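Local coordinates for protein putative glycoside hydrolase (Parabacteroides distasonis ATCC 8503, PDB 3GYC) that is probably a glycoside hydrolase, cleaving glycosidic bonds in carbohydrates with a cellulase-like domain of TIM-barrel type, at residues D23-E28 with G350-G355; E28-G33 with E37-V42; Q80-P85 with T345-G350. All blocks are in the same frame, centred on the assembly; numbering follows the deposited sequence. Where two conformers were deposited one is given.

Interaction 1: residues D23-E28 with G350-G355. With EDO (1,2-ethanediol), chain C.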
loop_
_atom_site.group_PDB
_atom_site.type_symbol
_atom_site.label_atom_id
_atom_site.label_comp_id
_atom_site.label_asym_id
_atom_site.label_seq_id
_atom_site.Cartn_x
_atom_site.Cartn_y
_atom_site.Cartn_z
ATOM N N ASP A 23 -1.482 5.238 4.371
ATOM C CA ASP A 23 -2.584 5.509 3.452
ATOM C C ASP A 23 -3.032 6.992 3.456
ATOM O O ASP A 23 -2.223 7.874 3.233
ATOM C CB ASP A 23 -3.736 4.517 3.756
ATOM C CG ASP A 23 -4.144 4.512 5.270
ATOM O OD1 ASP A 23 -3.460 3.809 6.069
ATOM O OD2 ASP A 23 -5.088 5.249 5.663
ATOM N N PHE A 24 -4.311 7.239 3.702
ATOM C CA PHE A 24 -4.845 8.597 3.816
ATOM C C PHE A 24 -5.084 8.941 5.302
ATOM O O PHE A 24 -5.465 10.065 5.636
ATOM C CB PHE A 24 -6.101 8.757 2.930
ATOM C CG PHE A 24 -7.000 7.552 2.882
ATOM C CD1 PHE A 24 -8.039 7.396 3.804
ATOM C CD2 PHE A 24 -6.831 6.584 1.906
ATOM C CE1 PHE A 24 -8.898 6.253 3.723
ATOM C CE2 PHE A 24 -7.673 5.473 1.832
ATOM C CZ PHE A 24 -8.698 5.317 2.750
ATOM N N SER A 25 -4.766 8.000 6.218
ATOM C CA SER A 25 -4.930 8.268 7.636
ATOM C C SER A 25 -3.959 9.353 8.175
ATOM O O SER A 25 -4.314 10.097 9.074
ATOM C CB SER A 25 -4.801 6.981 8.438
ATOM O OG SER A 25 -5.762 5.999 8.084
ATOM N N TRP A 26 -2.757 9.463 7.602
ATOM C CA TRP A 26 -1.779 10.422 8.052
ATOM C C TRP A 26 -2.326 11.858 8.023
ATOM O O TRP A 26 -1.944 12.692 8.865
ATOM C CB TRP A 26 -0.470 10.313 7.186
ATOM C CG TRP A 26 -0.657 10.837 5.792
ATOM C CD1 TRP A 26 -1.125 10.159 4.725
ATOM C CD2 TRP A 26 -0.417 12.175 5.339
ATOM N NE1 TRP A 26 -1.215 10.991 3.630
ATOM C CE2 TRP A 26 -0.753 12.221 3.970
ATOM C CE3 TRP A 26 0.032 13.328 5.948
ATOM C CZ2 TRP A 26 -0.643 13.375 3.218
ATOM C CZ3 TRP A 26 0.146 14.455 5.224
ATOM C CH2 TRP A 26 -0.189 14.485 3.868
ATOM N N LEU A 27 -3.175 12.148 7.038
ATOM C CA LEU A 27 -3.738 13.487 6.912
ATOM C C LEU A 27 -5.119 13.564 7.559
ATOM O O LEU A 27 -5.437 14.581 8.188
ATOM C CB LEU A 27 -3.827 13.871 5.425
ATOM C CG LEU A 27 -4.256 15.292 5.102
ATOM C CD1 LEU A 27 -3.302 16.293 5.779
ATOM C CD2 LEU A 27 -4.369 15.463 3.535
ATOM N N GLU A 28 -5.922 12.517 7.418
ATOM C CA GLU A 28 -7.326 12.538 7.859
ATOM C C GLU A 28 -7.616 12.274 9.315
ATOM O O GLU A 28 -8.548 12.838 9.858
ATOM C CB GLU A 28 -8.126 11.539 7.042
ATOM C CG GLU A 28 -8.316 12.071 5.643
ATOM C CD GLU A 28 -9.084 11.138 4.741
ATOM O OE1 GLU A 28 -10.103 10.563 5.179
ATOM O OE2 GLU A 28 -8.736 11.066 3.536
ATOM N N GLY A 350 -0.105 1.009 12.423
ATOM C CA GLY A 350 -0.279 2.420 12.731
ATOM C C GLY A 350 -0.936 2.630 14.080
ATOM O O GLY A 350 -1.540 1.713 14.630
ATOM N N PRO A 351 -0.892 3.873 14.586
ATOM C CA PRO A 351 -1.322 4.158 15.944
ATOM C C PRO A 351 -2.824 4.002 16.250
ATOM O O PRO A 351 -3.176 3.822 17.419
ATOM C CB PRO A 351 -0.779 5.574 16.183
ATOM C CG PRO A 351 -0.559 6.140 14.861
ATOM C CD PRO A 351 -0.204 5.032 13.970
ATOM N N GLN A 352 -3.690 3.938 15.246
ATOM C CA GLN A 352 -5.100 3.683 15.513
ATOM C C GLN A 352 -5.460 2.194 15.706
ATOM O O GLN A 352 -6.605 1.880 15.969
ATOM C CB GLN A 352 -6.005 4.292 14.423
ATOM C CG GLN A 352 -6.108 3.550 13.053
ATOM C CD GLN A 352 -5.004 3.803 12.055
ATOM O OE1 GLN A 352 -3.785 3.845 12.378
ATOM N NE2 GLN A 352 -5.422 3.980 10.795
ATOM N N PHE A 353 -4.504 1.284 15.511
ATOM C CA PHE A 353 -4.721 -0.155 15.715
ATOM C C PHE A 353 -3.887 -0.476 16.946
ATOM O O PHE A 353 -2.788 -1.011 16.847
ATOM C CB PHE A 353 -4.311 -0.963 14.479
ATOM C CG PHE A 353 -5.065 -0.594 13.253
ATOM C CD1 PHE A 353 -6.394 -0.994 13.103
ATOM C CD2 PHE A 353 -4.466 0.174 12.233
ATOM C CE1 PHE A 353 -7.110 -0.657 11.972
ATOM C CE2 PHE A 353 -5.177 0.529 11.102
ATOM C CZ PHE A 353 -6.504 0.113 10.971
ATOM N N ALA A 354 -4.413 -0.077 18.113
ATOM C CA ALA A 354 -3.706 -0.208 19.370
ATOM C C ALA A 354 -3.220 -1.639 19.607
ATOM O O ALA A 354 -2.082 -1.861 20.083
ATOM C CB ALA A 354 -4.595 0.279 20.548
ATOM N N GLY A 355 -4.053 -2.598 19.210
ATOM C CA GLY A 355 -3.765 -4.012 19.389
ATOM C C GLY A 355 -2.561 -4.518 18.611
ATOM O O GLY A 355 -1.925 -5.503 19.012
HETATM C C1 EDO C . -8.416 1.840 18.816
HETATM O O1 EDO C . -9.202 1.570 20.033
HETATM C C2 EDO C . -8.610 3.213 18.179
HETATM O O2 EDO C . -9.351 3.184 16.939
HETATM O O HOH W 1 -3.243 3.767 8.762
#
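Ser25 and Gln352 reach for each other between backbones that stay well apart: the nearest CA atoms, those of Ser25 and Gly350, are 9.0 Å from one another, so side chains and a water do the bridging. The setting is the C-terminal end of a TIM barrel. Asp23 closes the first strand, 17-23, and residues 350-355 leave the loop that follows its neighbour, strand 340-343, through a type I beta turn from Gly350 to Phe353 and into helix 354-357. On the first side Asp23 lies ahead of the turn into the short helix 25-28 and makes a capping bond to it. Its OD2 takes two bonds from one residue: Ser25 OG donates at 2.6 Å to the syn lone pair of Asp23 OD2, and Ser25 N comes to Asp23 OD2 at 2.8 Å from above the carboxylate plane. Ser25 OG also accepts from Gly83 N and sits 3.4 Å from Gln352 NE2. Gln352 bends at chi2 (-82°), which carries its amide toward Ser25 while Gln352 CG lies 3.7 Å above the Phe353 ring, offset toward the rim. The amide is buried and well supplied, with Tyr36 OH at OE1 and Asp81 O at NE2. With an alanine here instead of Ser25, Gly83 N would probably be left without its acceptor and the Asp23 carboxylate, short of one donor, would be freer to turn. The clear polar link between the segments runs through a water, which donates to Asp23 OD1 at 2.7 Å and accepts from Gln352 NE2 at 3.0 Å.

Interaction 2: residues E28-G33 with E37-V42. With EDO (1,2-ethanediol), chain D.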
loop_
_atom_site.group_PDB
_atom_site.type_symbol
_atom_site.label_atom_id
_atom_site.label_comp_id
_atom_site.label_asym_id
_atom_site.label_seq_id
_atom_site.Cartn_x
_atom_site.Cartn_y
_atom_site.Cartn_z
ATOM N N GLU A 28 -5.922 12.517 7.418
ATOM C CA GLU A 28 -7.326 12.538 7.859
ATOM C C GLU A 28 -7.616 12.274 9.315
ATOM O O GLU A 28 -8.548 12.838 9.858
ATOM C CB GLU A 28 -8.126 11.539 7.042
ATOM C CG GLU A 28 -8.316 12.071 5.643
ATOM C CD GLU A 28 -9.084 11.138 4.741
ATOM O OE1 GLU A 28 -10.103 10.563 5.179
ATOM O OE2 GLU A 28 -8.736 11.066 3.536
ATOM N N ARG A 29 -6.804 11.416 9.935
ATOM C CA ARG A 29 -7.091 10.961 11.307
ATOM C C ARG A 29 -6.439 11.805 12.315
ATOM O O ARG A 29 -5.484 11.399 13.020
ATOM C CB ARG A 29 -6.719 9.490 11.448
ATOM C CG ARG A 29 -7.613 8.577 10.664
ATOM C CD ARG A 29 -7.453 7.093 11.119
ATOM N NE ARG A 29 -7.947 6.867 12.477
ATOM C CZ ARG A 29 -9.181 6.505 12.814
ATOM N NH1 ARG A 29 -10.156 6.421 11.935
ATOM N NH2 ARG A 29 -9.485 6.370 14.093
ATOM N N ARG A 30 -6.917 13.056 12.343
ATOM C CA ARG A 30 -6.309 14.057 13.204
ATOM C C ARG A 30 -7.316 14.813 14.086
ATOM O O ARG A 30 -7.023 15.878 14.598
ATOM C CB ARG A 30 -5.438 14.977 12.364
ATOM C CG ARG A 30 -4.505 14.216 11.426
ATOM C CD ARG A 30 -3.570 15.173 10.745
ATOM N NE ARG A 30 -2.453 15.589 11.602
ATOM C CZ ARG A 30 -1.768 16.718 11.481
ATOM N NH1 ARG A 30 -2.136 17.659 10.629
ATOM N NH2 ARG A 30 -0.714 16.926 12.238
ATOM N N TRP A 31 -8.482 14.208 14.293
ATOM C CA TRP A 31 -9.451 14.660 15.285
ATOM C C TRP A 31 -8.972 14.017 16.589
ATOM O O TRP A 31 -8.127 13.152 16.545
ATOM C CB TRP A 31 -10.885 14.204 14.936
ATOM C CG TRP A 31 -11.133 12.757 14.872
ATOM C CD1 TRP A 31 -11.473 11.951 15.909
ATOM C CD2 TRP A 31 -11.087 11.925 13.720
ATOM N NE1 TRP A 31 -11.611 10.683 15.491
ATOM C CE2 TRP A 31 -11.390 10.625 14.151
ATOM C CE3 TRP A 31 -10.755 12.135 12.378
ATOM C CZ2 TRP A 31 -11.418 9.547 13.305
ATOM C CZ3 TRP A 31 -10.795 11.045 11.508
ATOM C CH2 TRP A 31 -11.126 9.778 11.969
ATOM N N PRO A 32 -9.519 14.430 17.743
ATOM C CA PRO A 32 -9.029 13.947 19.042
ATOM C C PRO A 32 -8.989 12.457 19.159
ATOM O O PRO A 32 -10.003 11.799 18.943
ATOM C CB PRO A 32 -9.997 14.585 20.040
ATOM C CG PRO A 32 -10.395 15.855 19.346
ATOM C CD PRO A 32 -10.542 15.472 17.922
ATOM N N GLY A 33 -7.799 11.950 19.494
ATOM C CA GLY A 33 -7.570 10.537 19.671
ATOM C C GLY A 33 -7.556 9.691 18.415
ATOM O O GLY A 33 -7.423 8.477 18.489
ATOM N N GLU A 37 -2.641 12.977 15.165
ATOM C CA GLU A 37 -2.585 14.369 15.570
ATOM C C GLU A 37 -1.165 14.912 15.709
ATOM O O GLU A 37 -0.893 16.022 15.252
ATOM C CB GLU A 37 -3.309 14.575 16.877
ATOM C CG GLU A 37 -4.815 14.352 16.839
ATOM C CD GLU A 37 -5.363 14.378 18.252
ATOM O OE1 GLU A 37 -5.341 13.333 18.943
ATOM O OE2 GLU A 37 -5.801 15.464 18.686
ATOM N N ASP A 38 -0.272 14.141 16.331
ATOM C CA ASP A 38 1.118 14.571 16.559
ATOM C C ASP A 38 2.046 13.710 15.713
ATOM O O ASP A 38 2.400 12.582 16.098
ATOM C CB ASP A 38 1.454 14.466 18.055
ATOM C CG ASP A 38 2.829 15.020 18.373
ATOM O OD1 ASP A 38 3.650 15.183 17.433
ATOM O OD2 ASP A 38 3.093 15.307 19.549
ATOM N N TRP A 39 2.392 14.213 14.534
ATOM C CA TRP A 39 3.239 13.477 13.620
ATOM C C TRP A 39 4.629 13.162 14.166
ATOM O O TRP A 39 5.164 12.098 13.863
ATOM C CB TRP A 39 3.407 14.185 12.267
ATOM C CG TRP A 39 2.208 14.240 11.398
ATOM C CD1 TRP A 39 1.208 13.321 11.297
ATOM C CD2 TRP A 39 1.898 15.279 10.457
ATOM N NE1 TRP A 39 0.272 13.740 10.366
ATOM C CE2 TRP A 39 0.684 14.940 9.840
ATOM C CE3 TRP A 39 2.543 16.452 10.077
ATOM C CZ2 TRP A 39 0.121 15.707 8.846
ATOM C CZ3 TRP A 39 1.971 17.231 9.096
ATOM C CH2 TRP A 39 0.774 16.863 8.497
ATOM N N ASP A 40 5.206 14.057 14.942
ATOM C CA ASP A 40 6.516 13.792 15.581
ATOM C C ASP A 40 6.429 12.623 16.534
ATOM O O ASP A 40 7.294 11.699 16.474
ATOM C CB ASP A 40 7.062 15.018 16.298
ATOM C CG ASP A 40 7.438 16.113 15.316
ATOM O OD1 ASP A 40 8.442 15.940 14.615
ATOM O OD2 ASP A 40 6.739 17.129 15.234
ATOM N N GLN A 41 5.380 12.602 17.345
ATOM C CA GLN A 41 5.236 11.504 18.289
ATOM C C GLN A 41 5.035 10.167 17.560
ATOM O O GLN A 41 5.682 9.187 17.922
ATOM C CB GLN A 41 4.105 11.744 19.288
ATOM C CG GLN A 41 3.894 10.607 20.317
ATOM C CD GLN A 41 5.135 10.252 21.130
ATOM O OE1 GLN A 41 6.073 11.065 21.270
ATOM N NE2 GLN A 41 5.135 9.038 21.710
ATOM N N VAL A 42 4.160 10.122 16.551
ATOM C CA VAL A 42 3.910 8.829 15.881
ATOM C C VAL A 42 5.083 8.402 14.982
ATOM O O VAL A 42 5.352 7.203 14.845
ATOM C CB VAL A 42 2.520 8.718 15.233
ATOM C CG1 VAL A 42 1.462 8.952 16.315
ATOM C CG2 VAL A 42 2.328 9.720 14.072
HETATM C C1 EDO D . -13.366 6.353 15.145
HETATM O O1 EDO D . -11.979 6.288 15.529
HETATM C C2 EDO D . -13.611 5.438 13.979
HETATM O O2 EDO D . -12.583 5.490 12.972
HETATM O O HOH W 2 -7.703 17.211 16.938
#
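Arg29, the first residue to leave helix 25-28, passes Glu37 with its backbone, Arg29 O lying 3.9 Å from Glu37 N. It forms the centre of an inverse gamma turn, and its side chain leads away from residues 37-42, to where Trp31 CZ2 lies over one guanidinium face, toward its rim, and a 1,2-ethanediol, probably from the crystallisation liquor, sits at the edge: Arg29 NH1 gives ethanediol O2 a nearly straight bond of 2.8 Å. Gly83 O shares that NH1, and Ala34 O takes NE. Arg30 instead reaches toward helix 39-48. A bend at chi3 (79°) lays its guanidinium flat on the Trp39 indole, a stack with centres 3.8 Å apart and planes 7° from parallel, and a cation-pi contact with the six-membered ring. Its N-H groups still find carbonyls: NE bonds to Tyr36 O, and Arg30 NH2 makes a weak bond of 3.2 Å to Glu37 O. Beyond it, the carbonyl of Trp31 rests against the Glu37 side chain, Trp31 O being 3.5 Å from Glu37 CD. The carboxylate is then held at both oxygens. Gly33 N donates to Glu37 OE1 at 2.9 Å from above the carboxylate plane, and a water links Glu37 OE2 to Arg30 O. This closes a short loop just before helix 39-48, whose N-cap is Asp38. A cation spread over an indole, whose own NE1 is tied to Trp26 O, together with an acid gripping a backbone N-H, implies that the partly exposed loop relies on polar and pi interactions more than on apolar burial.

Interaction 3: residues Q80-P85 with T345-G350. With EDO (1,2-ethanediol), chain D.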
loop_
_atom_site.group_PDB
_atom_site.type_symbol
_atom_site.label_atom_id
_atom_site.label_comp_id
_atom_site.label_asym_id
_atom_site.label_seq_id
_atom_site.Cartn_x
_atom_site.Cartn_y
_atom_site.Cartn_z
ATOM N N GLN A 80 -14.413 0.617 8.914
ATOM C CA GLN A 80 -12.948 0.453 9.104
ATOM C C GLN A 80 -12.308 1.646 9.774
ATOM O O GLN A 80 -12.868 2.758 9.736
ATOM C CB GLN A 80 -12.253 0.205 7.769
ATOM C CG GLN A 80 -12.877 -0.817 6.915
ATOM C CD GLN A 80 -12.982 -2.186 7.584
ATOM O OE1 GLN A 80 -12.188 -2.514 8.447
ATOM N NE2 GLN A 80 -13.983 -2.962 7.196
ATOM N N ASP A 81 -11.093 1.450 10.309
ATOM C CA ASP A 81 -10.363 2.535 11.003
ATOM C C ASP A 81 -9.216 3.215 10.201
ATOM O O ASP A 81 -8.363 3.896 10.775
ATOM C CB ASP A 81 -9.858 2.051 12.404
ATOM C CG ASP A 81 -11.010 1.933 13.452
ATOM O OD1 ASP A 81 -12.122 2.518 13.226
ATOM O OD2 ASP A 81 -10.790 1.246 14.489
ATOM N N TRP A 82 -9.184 3.004 8.889
ATOM C CA TRP A 82 -8.287 3.743 8.031
ATOM C C TRP A 82 -9.074 4.986 7.643
ATOM O O TRP A 82 -10.255 4.914 7.296
ATOM C CB TRP A 82 -7.902 3.004 6.780
ATOM C CG TRP A 82 -7.157 1.787 7.039
ATOM C CD1 TRP A 82 -5.877 1.686 7.506
ATOM C CD2 TRP A 82 -7.642 0.454 6.871
ATOM N NE1 TRP A 82 -5.535 0.355 7.633
ATOM C CE2 TRP A 82 -6.601 -0.414 7.251
ATOM C CE3 TRP A 82 -8.853 -0.097 6.417
ATOM C CZ2 TRP A 82 -6.715 -1.795 7.163
ATOM C CZ3 TRP A 82 -8.966 -1.480 6.352
ATOM C CH2 TRP A 82 -7.907 -2.307 6.721
ATOM N N GLY A 83 -8.421 6.120 7.696
ATOM C CA GLY A 83 -9.086 7.354 7.315
ATOM C C GLY A 83 -10.323 7.734 8.113
ATOM O O GLY A 83 -10.460 7.405 9.281
ATOM N N SER A 84 -11.283 8.375 7.439
ATOM C CA SER A 84 -12.433 8.974 8.095
ATOM C C SER A 84 -13.724 8.161 8.013
ATOM O O SER A 84 -14.126 7.771 6.916
ATOM C CB SER A 84 -12.709 10.370 7.430
ATOM O OG SER A 84 -11.572 11.204 7.456
ATOM N N PRO A 85 -14.436 7.992 9.144
ATOM C CA PRO A 85 -15.676 7.242 9.163
ATOM C C PRO A 85 -16.879 8.103 8.826
ATOM O O PRO A 85 -17.996 7.627 8.914
ATOM C CB PRO A 85 -15.789 6.796 10.626
ATOM C CG PRO A 85 -15.198 7.975 11.395
ATOM C CD PRO A 85 -14.025 8.392 10.506
ATOM N N THR A 345 4.869 -5.522 7.911
ATOM C CA THR A 345 4.494 -6.612 8.809
ATOM C C THR A 345 2.987 -6.776 8.735
ATOM O O THR A 345 2.484 -7.888 8.912
ATOM C CB THR A 345 4.933 -6.330 10.252
ATOM O OG1 THR A 345 4.367 -5.085 10.670
ATOM C CG2 THR A 345 6.469 -6.309 10.355
ATOM N N SER A 346 2.268 -5.682 8.464
ATOM C CA SER A 346 0.811 -5.745 8.210
ATOM C C SER A 346 0.244 -4.413 7.758
ATOM O O SER A 346 0.915 -3.393 7.918
ATOM C CB SER A 346 0.043 -6.179 9.468
ATOM O OG SER A 346 -0.143 -5.113 10.376
ATOM N N ASN A 347 -1.016 -4.407 7.283
ATOM C CA ASN A 347 -1.721 -3.169 6.977
ATOM C C ASN A 347 -2.450 -2.560 8.212
ATOM O O ASN A 347 -3.347 -1.757 8.035
ATOM C CB ASN A 347 -2.660 -3.250 5.745
ATOM C CG ASN A 347 -3.742 -4.359 5.838
ATOM O OD1 ASN A 347 -3.427 -5.473 6.011
ATOM N ND2 ASN A 347 -4.995 -4.023 5.623
ATOM N N PHE A 348 -2.035 -2.941 9.434
ATOM C CA PHE A 348 -2.591 -2.413 10.680
ATOM C C PHE A 348 -1.465 -1.775 11.481
ATOM O O PHE A 348 -1.576 -1.613 12.691
ATOM C CB PHE A 348 -3.283 -3.533 11.485
ATOM C CG PHE A 348 -4.238 -4.331 10.658
ATOM C CD1 PHE A 348 -5.370 -3.749 10.142
ATOM C CD2 PHE A 348 -4.005 -5.657 10.360
ATOM C CE1 PHE A 348 -6.229 -4.466 9.332
ATOM C CE2 PHE A 348 -4.848 -6.370 9.544
ATOM C CZ PHE A 348 -5.983 -5.773 9.051
ATOM N N CYS A 349 -0.390 -1.431 10.775
ATOM C CA CYS A 349 0.806 -0.962 11.378
ATOM C C CYS A 349 0.790 0.568 11.560
ATOM O O CYS A 349 1.627 1.294 11.000
ATOM C CB CYS A 349 1.979 -1.400 10.531
ATOM S SG CYS A 349 3.515 -1.283 11.421
ATOM N N GLY A 350 -0.105 1.009 12.423
ATOM C CA GLY A 350 -0.279 2.420 12.731
ATOM C C GLY A 350 -0.936 2.630 14.080
ATOM O O GLY A 350 -1.540 1.713 14.630
HETATM C C1 EDO D . -13.366 6.353 15.145
HETATM O O1 EDO D . -11.979 6.288 15.529
HETATM C C2 EDO D . -13.611 5.438 13.979
HETATM O O2 EDO D . -12.583 5.490 12.972
#
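With chi1 at -63°, Trp82 sets CG beside its own backbone N and extends its indole toward residues 345-350, while Asn347, with CG between the backbone N and the carbonyl carbon (chi1 57°), brings its amide round to the same indole. Trp82 NE1 donates to Asn347 O at 3.1 Å. The acceptor lies at the ring edge, close to the indole plane, and the donor sits almost on the prolongation of the C=O bond (178°), a bond that helps to set the rotation of the indole. The Asn347 amide lies only slightly tilted from the indole, with Asn347 ND2 3.2 Å from Trp82 CZ2. Its polar ends are occupied by other loops: Trp236 NE1 meets OD1, and Val310 O takes ND2. This is the C-terminal mouth of the TIM barrel, the end where enzymes of this fold carry their active sites. The loop after strand 340-343 meets here the excursion between strands 71-73 and 88-90, and Trp82 also rests on Met21 and Asp23 of strand 17-23. Phe348 supplies the apolar part of the contact. Phe348 CE1 approaches Trp82 CZ2 to 3.5 Å, and the rings sit rim to rim, neither over the face of the other, the Phe348 and Trp82 six-membered ring centroids being 5.8 Å apart. Asn347 OD1 lies above one face of the Phe348 ring, toward its rim. The backbone around Phe348 is shaped by an ST turn, Phe348 N donating to Ser346 OG at 3.0 Å, and by an inverse gamma turn centred on Cys349. Next to Trp82 in the chain, Asp81 OD1 accepts from O2 of a bound 1,2-ethanediol at 3.0 Å.

Overall arrangement
From the N terminus, the chain runs up the first barrel strand, 17-23, into helix 25-28, and interaction 2 at once closes a small loop ahead of helix 39-48. Interaction 3 joins residues 80-85 to the loop beyond the last strand, 340-343, some 260 residues on. Interaction 1 spans the widest stretch, tying the end of the first strand to residues 350-355, beyond the end of the adjacent last strand; interactions 2 and 3 both fall within that span, one after the other, and neither crosses the other. Glu28 belongs to interactions 1 and 2, Gly350 to 1 and 3. Bonds from Ser25 to Gly83 and from Glu28 to Ser84 knit the 80-85 loop to the first helix.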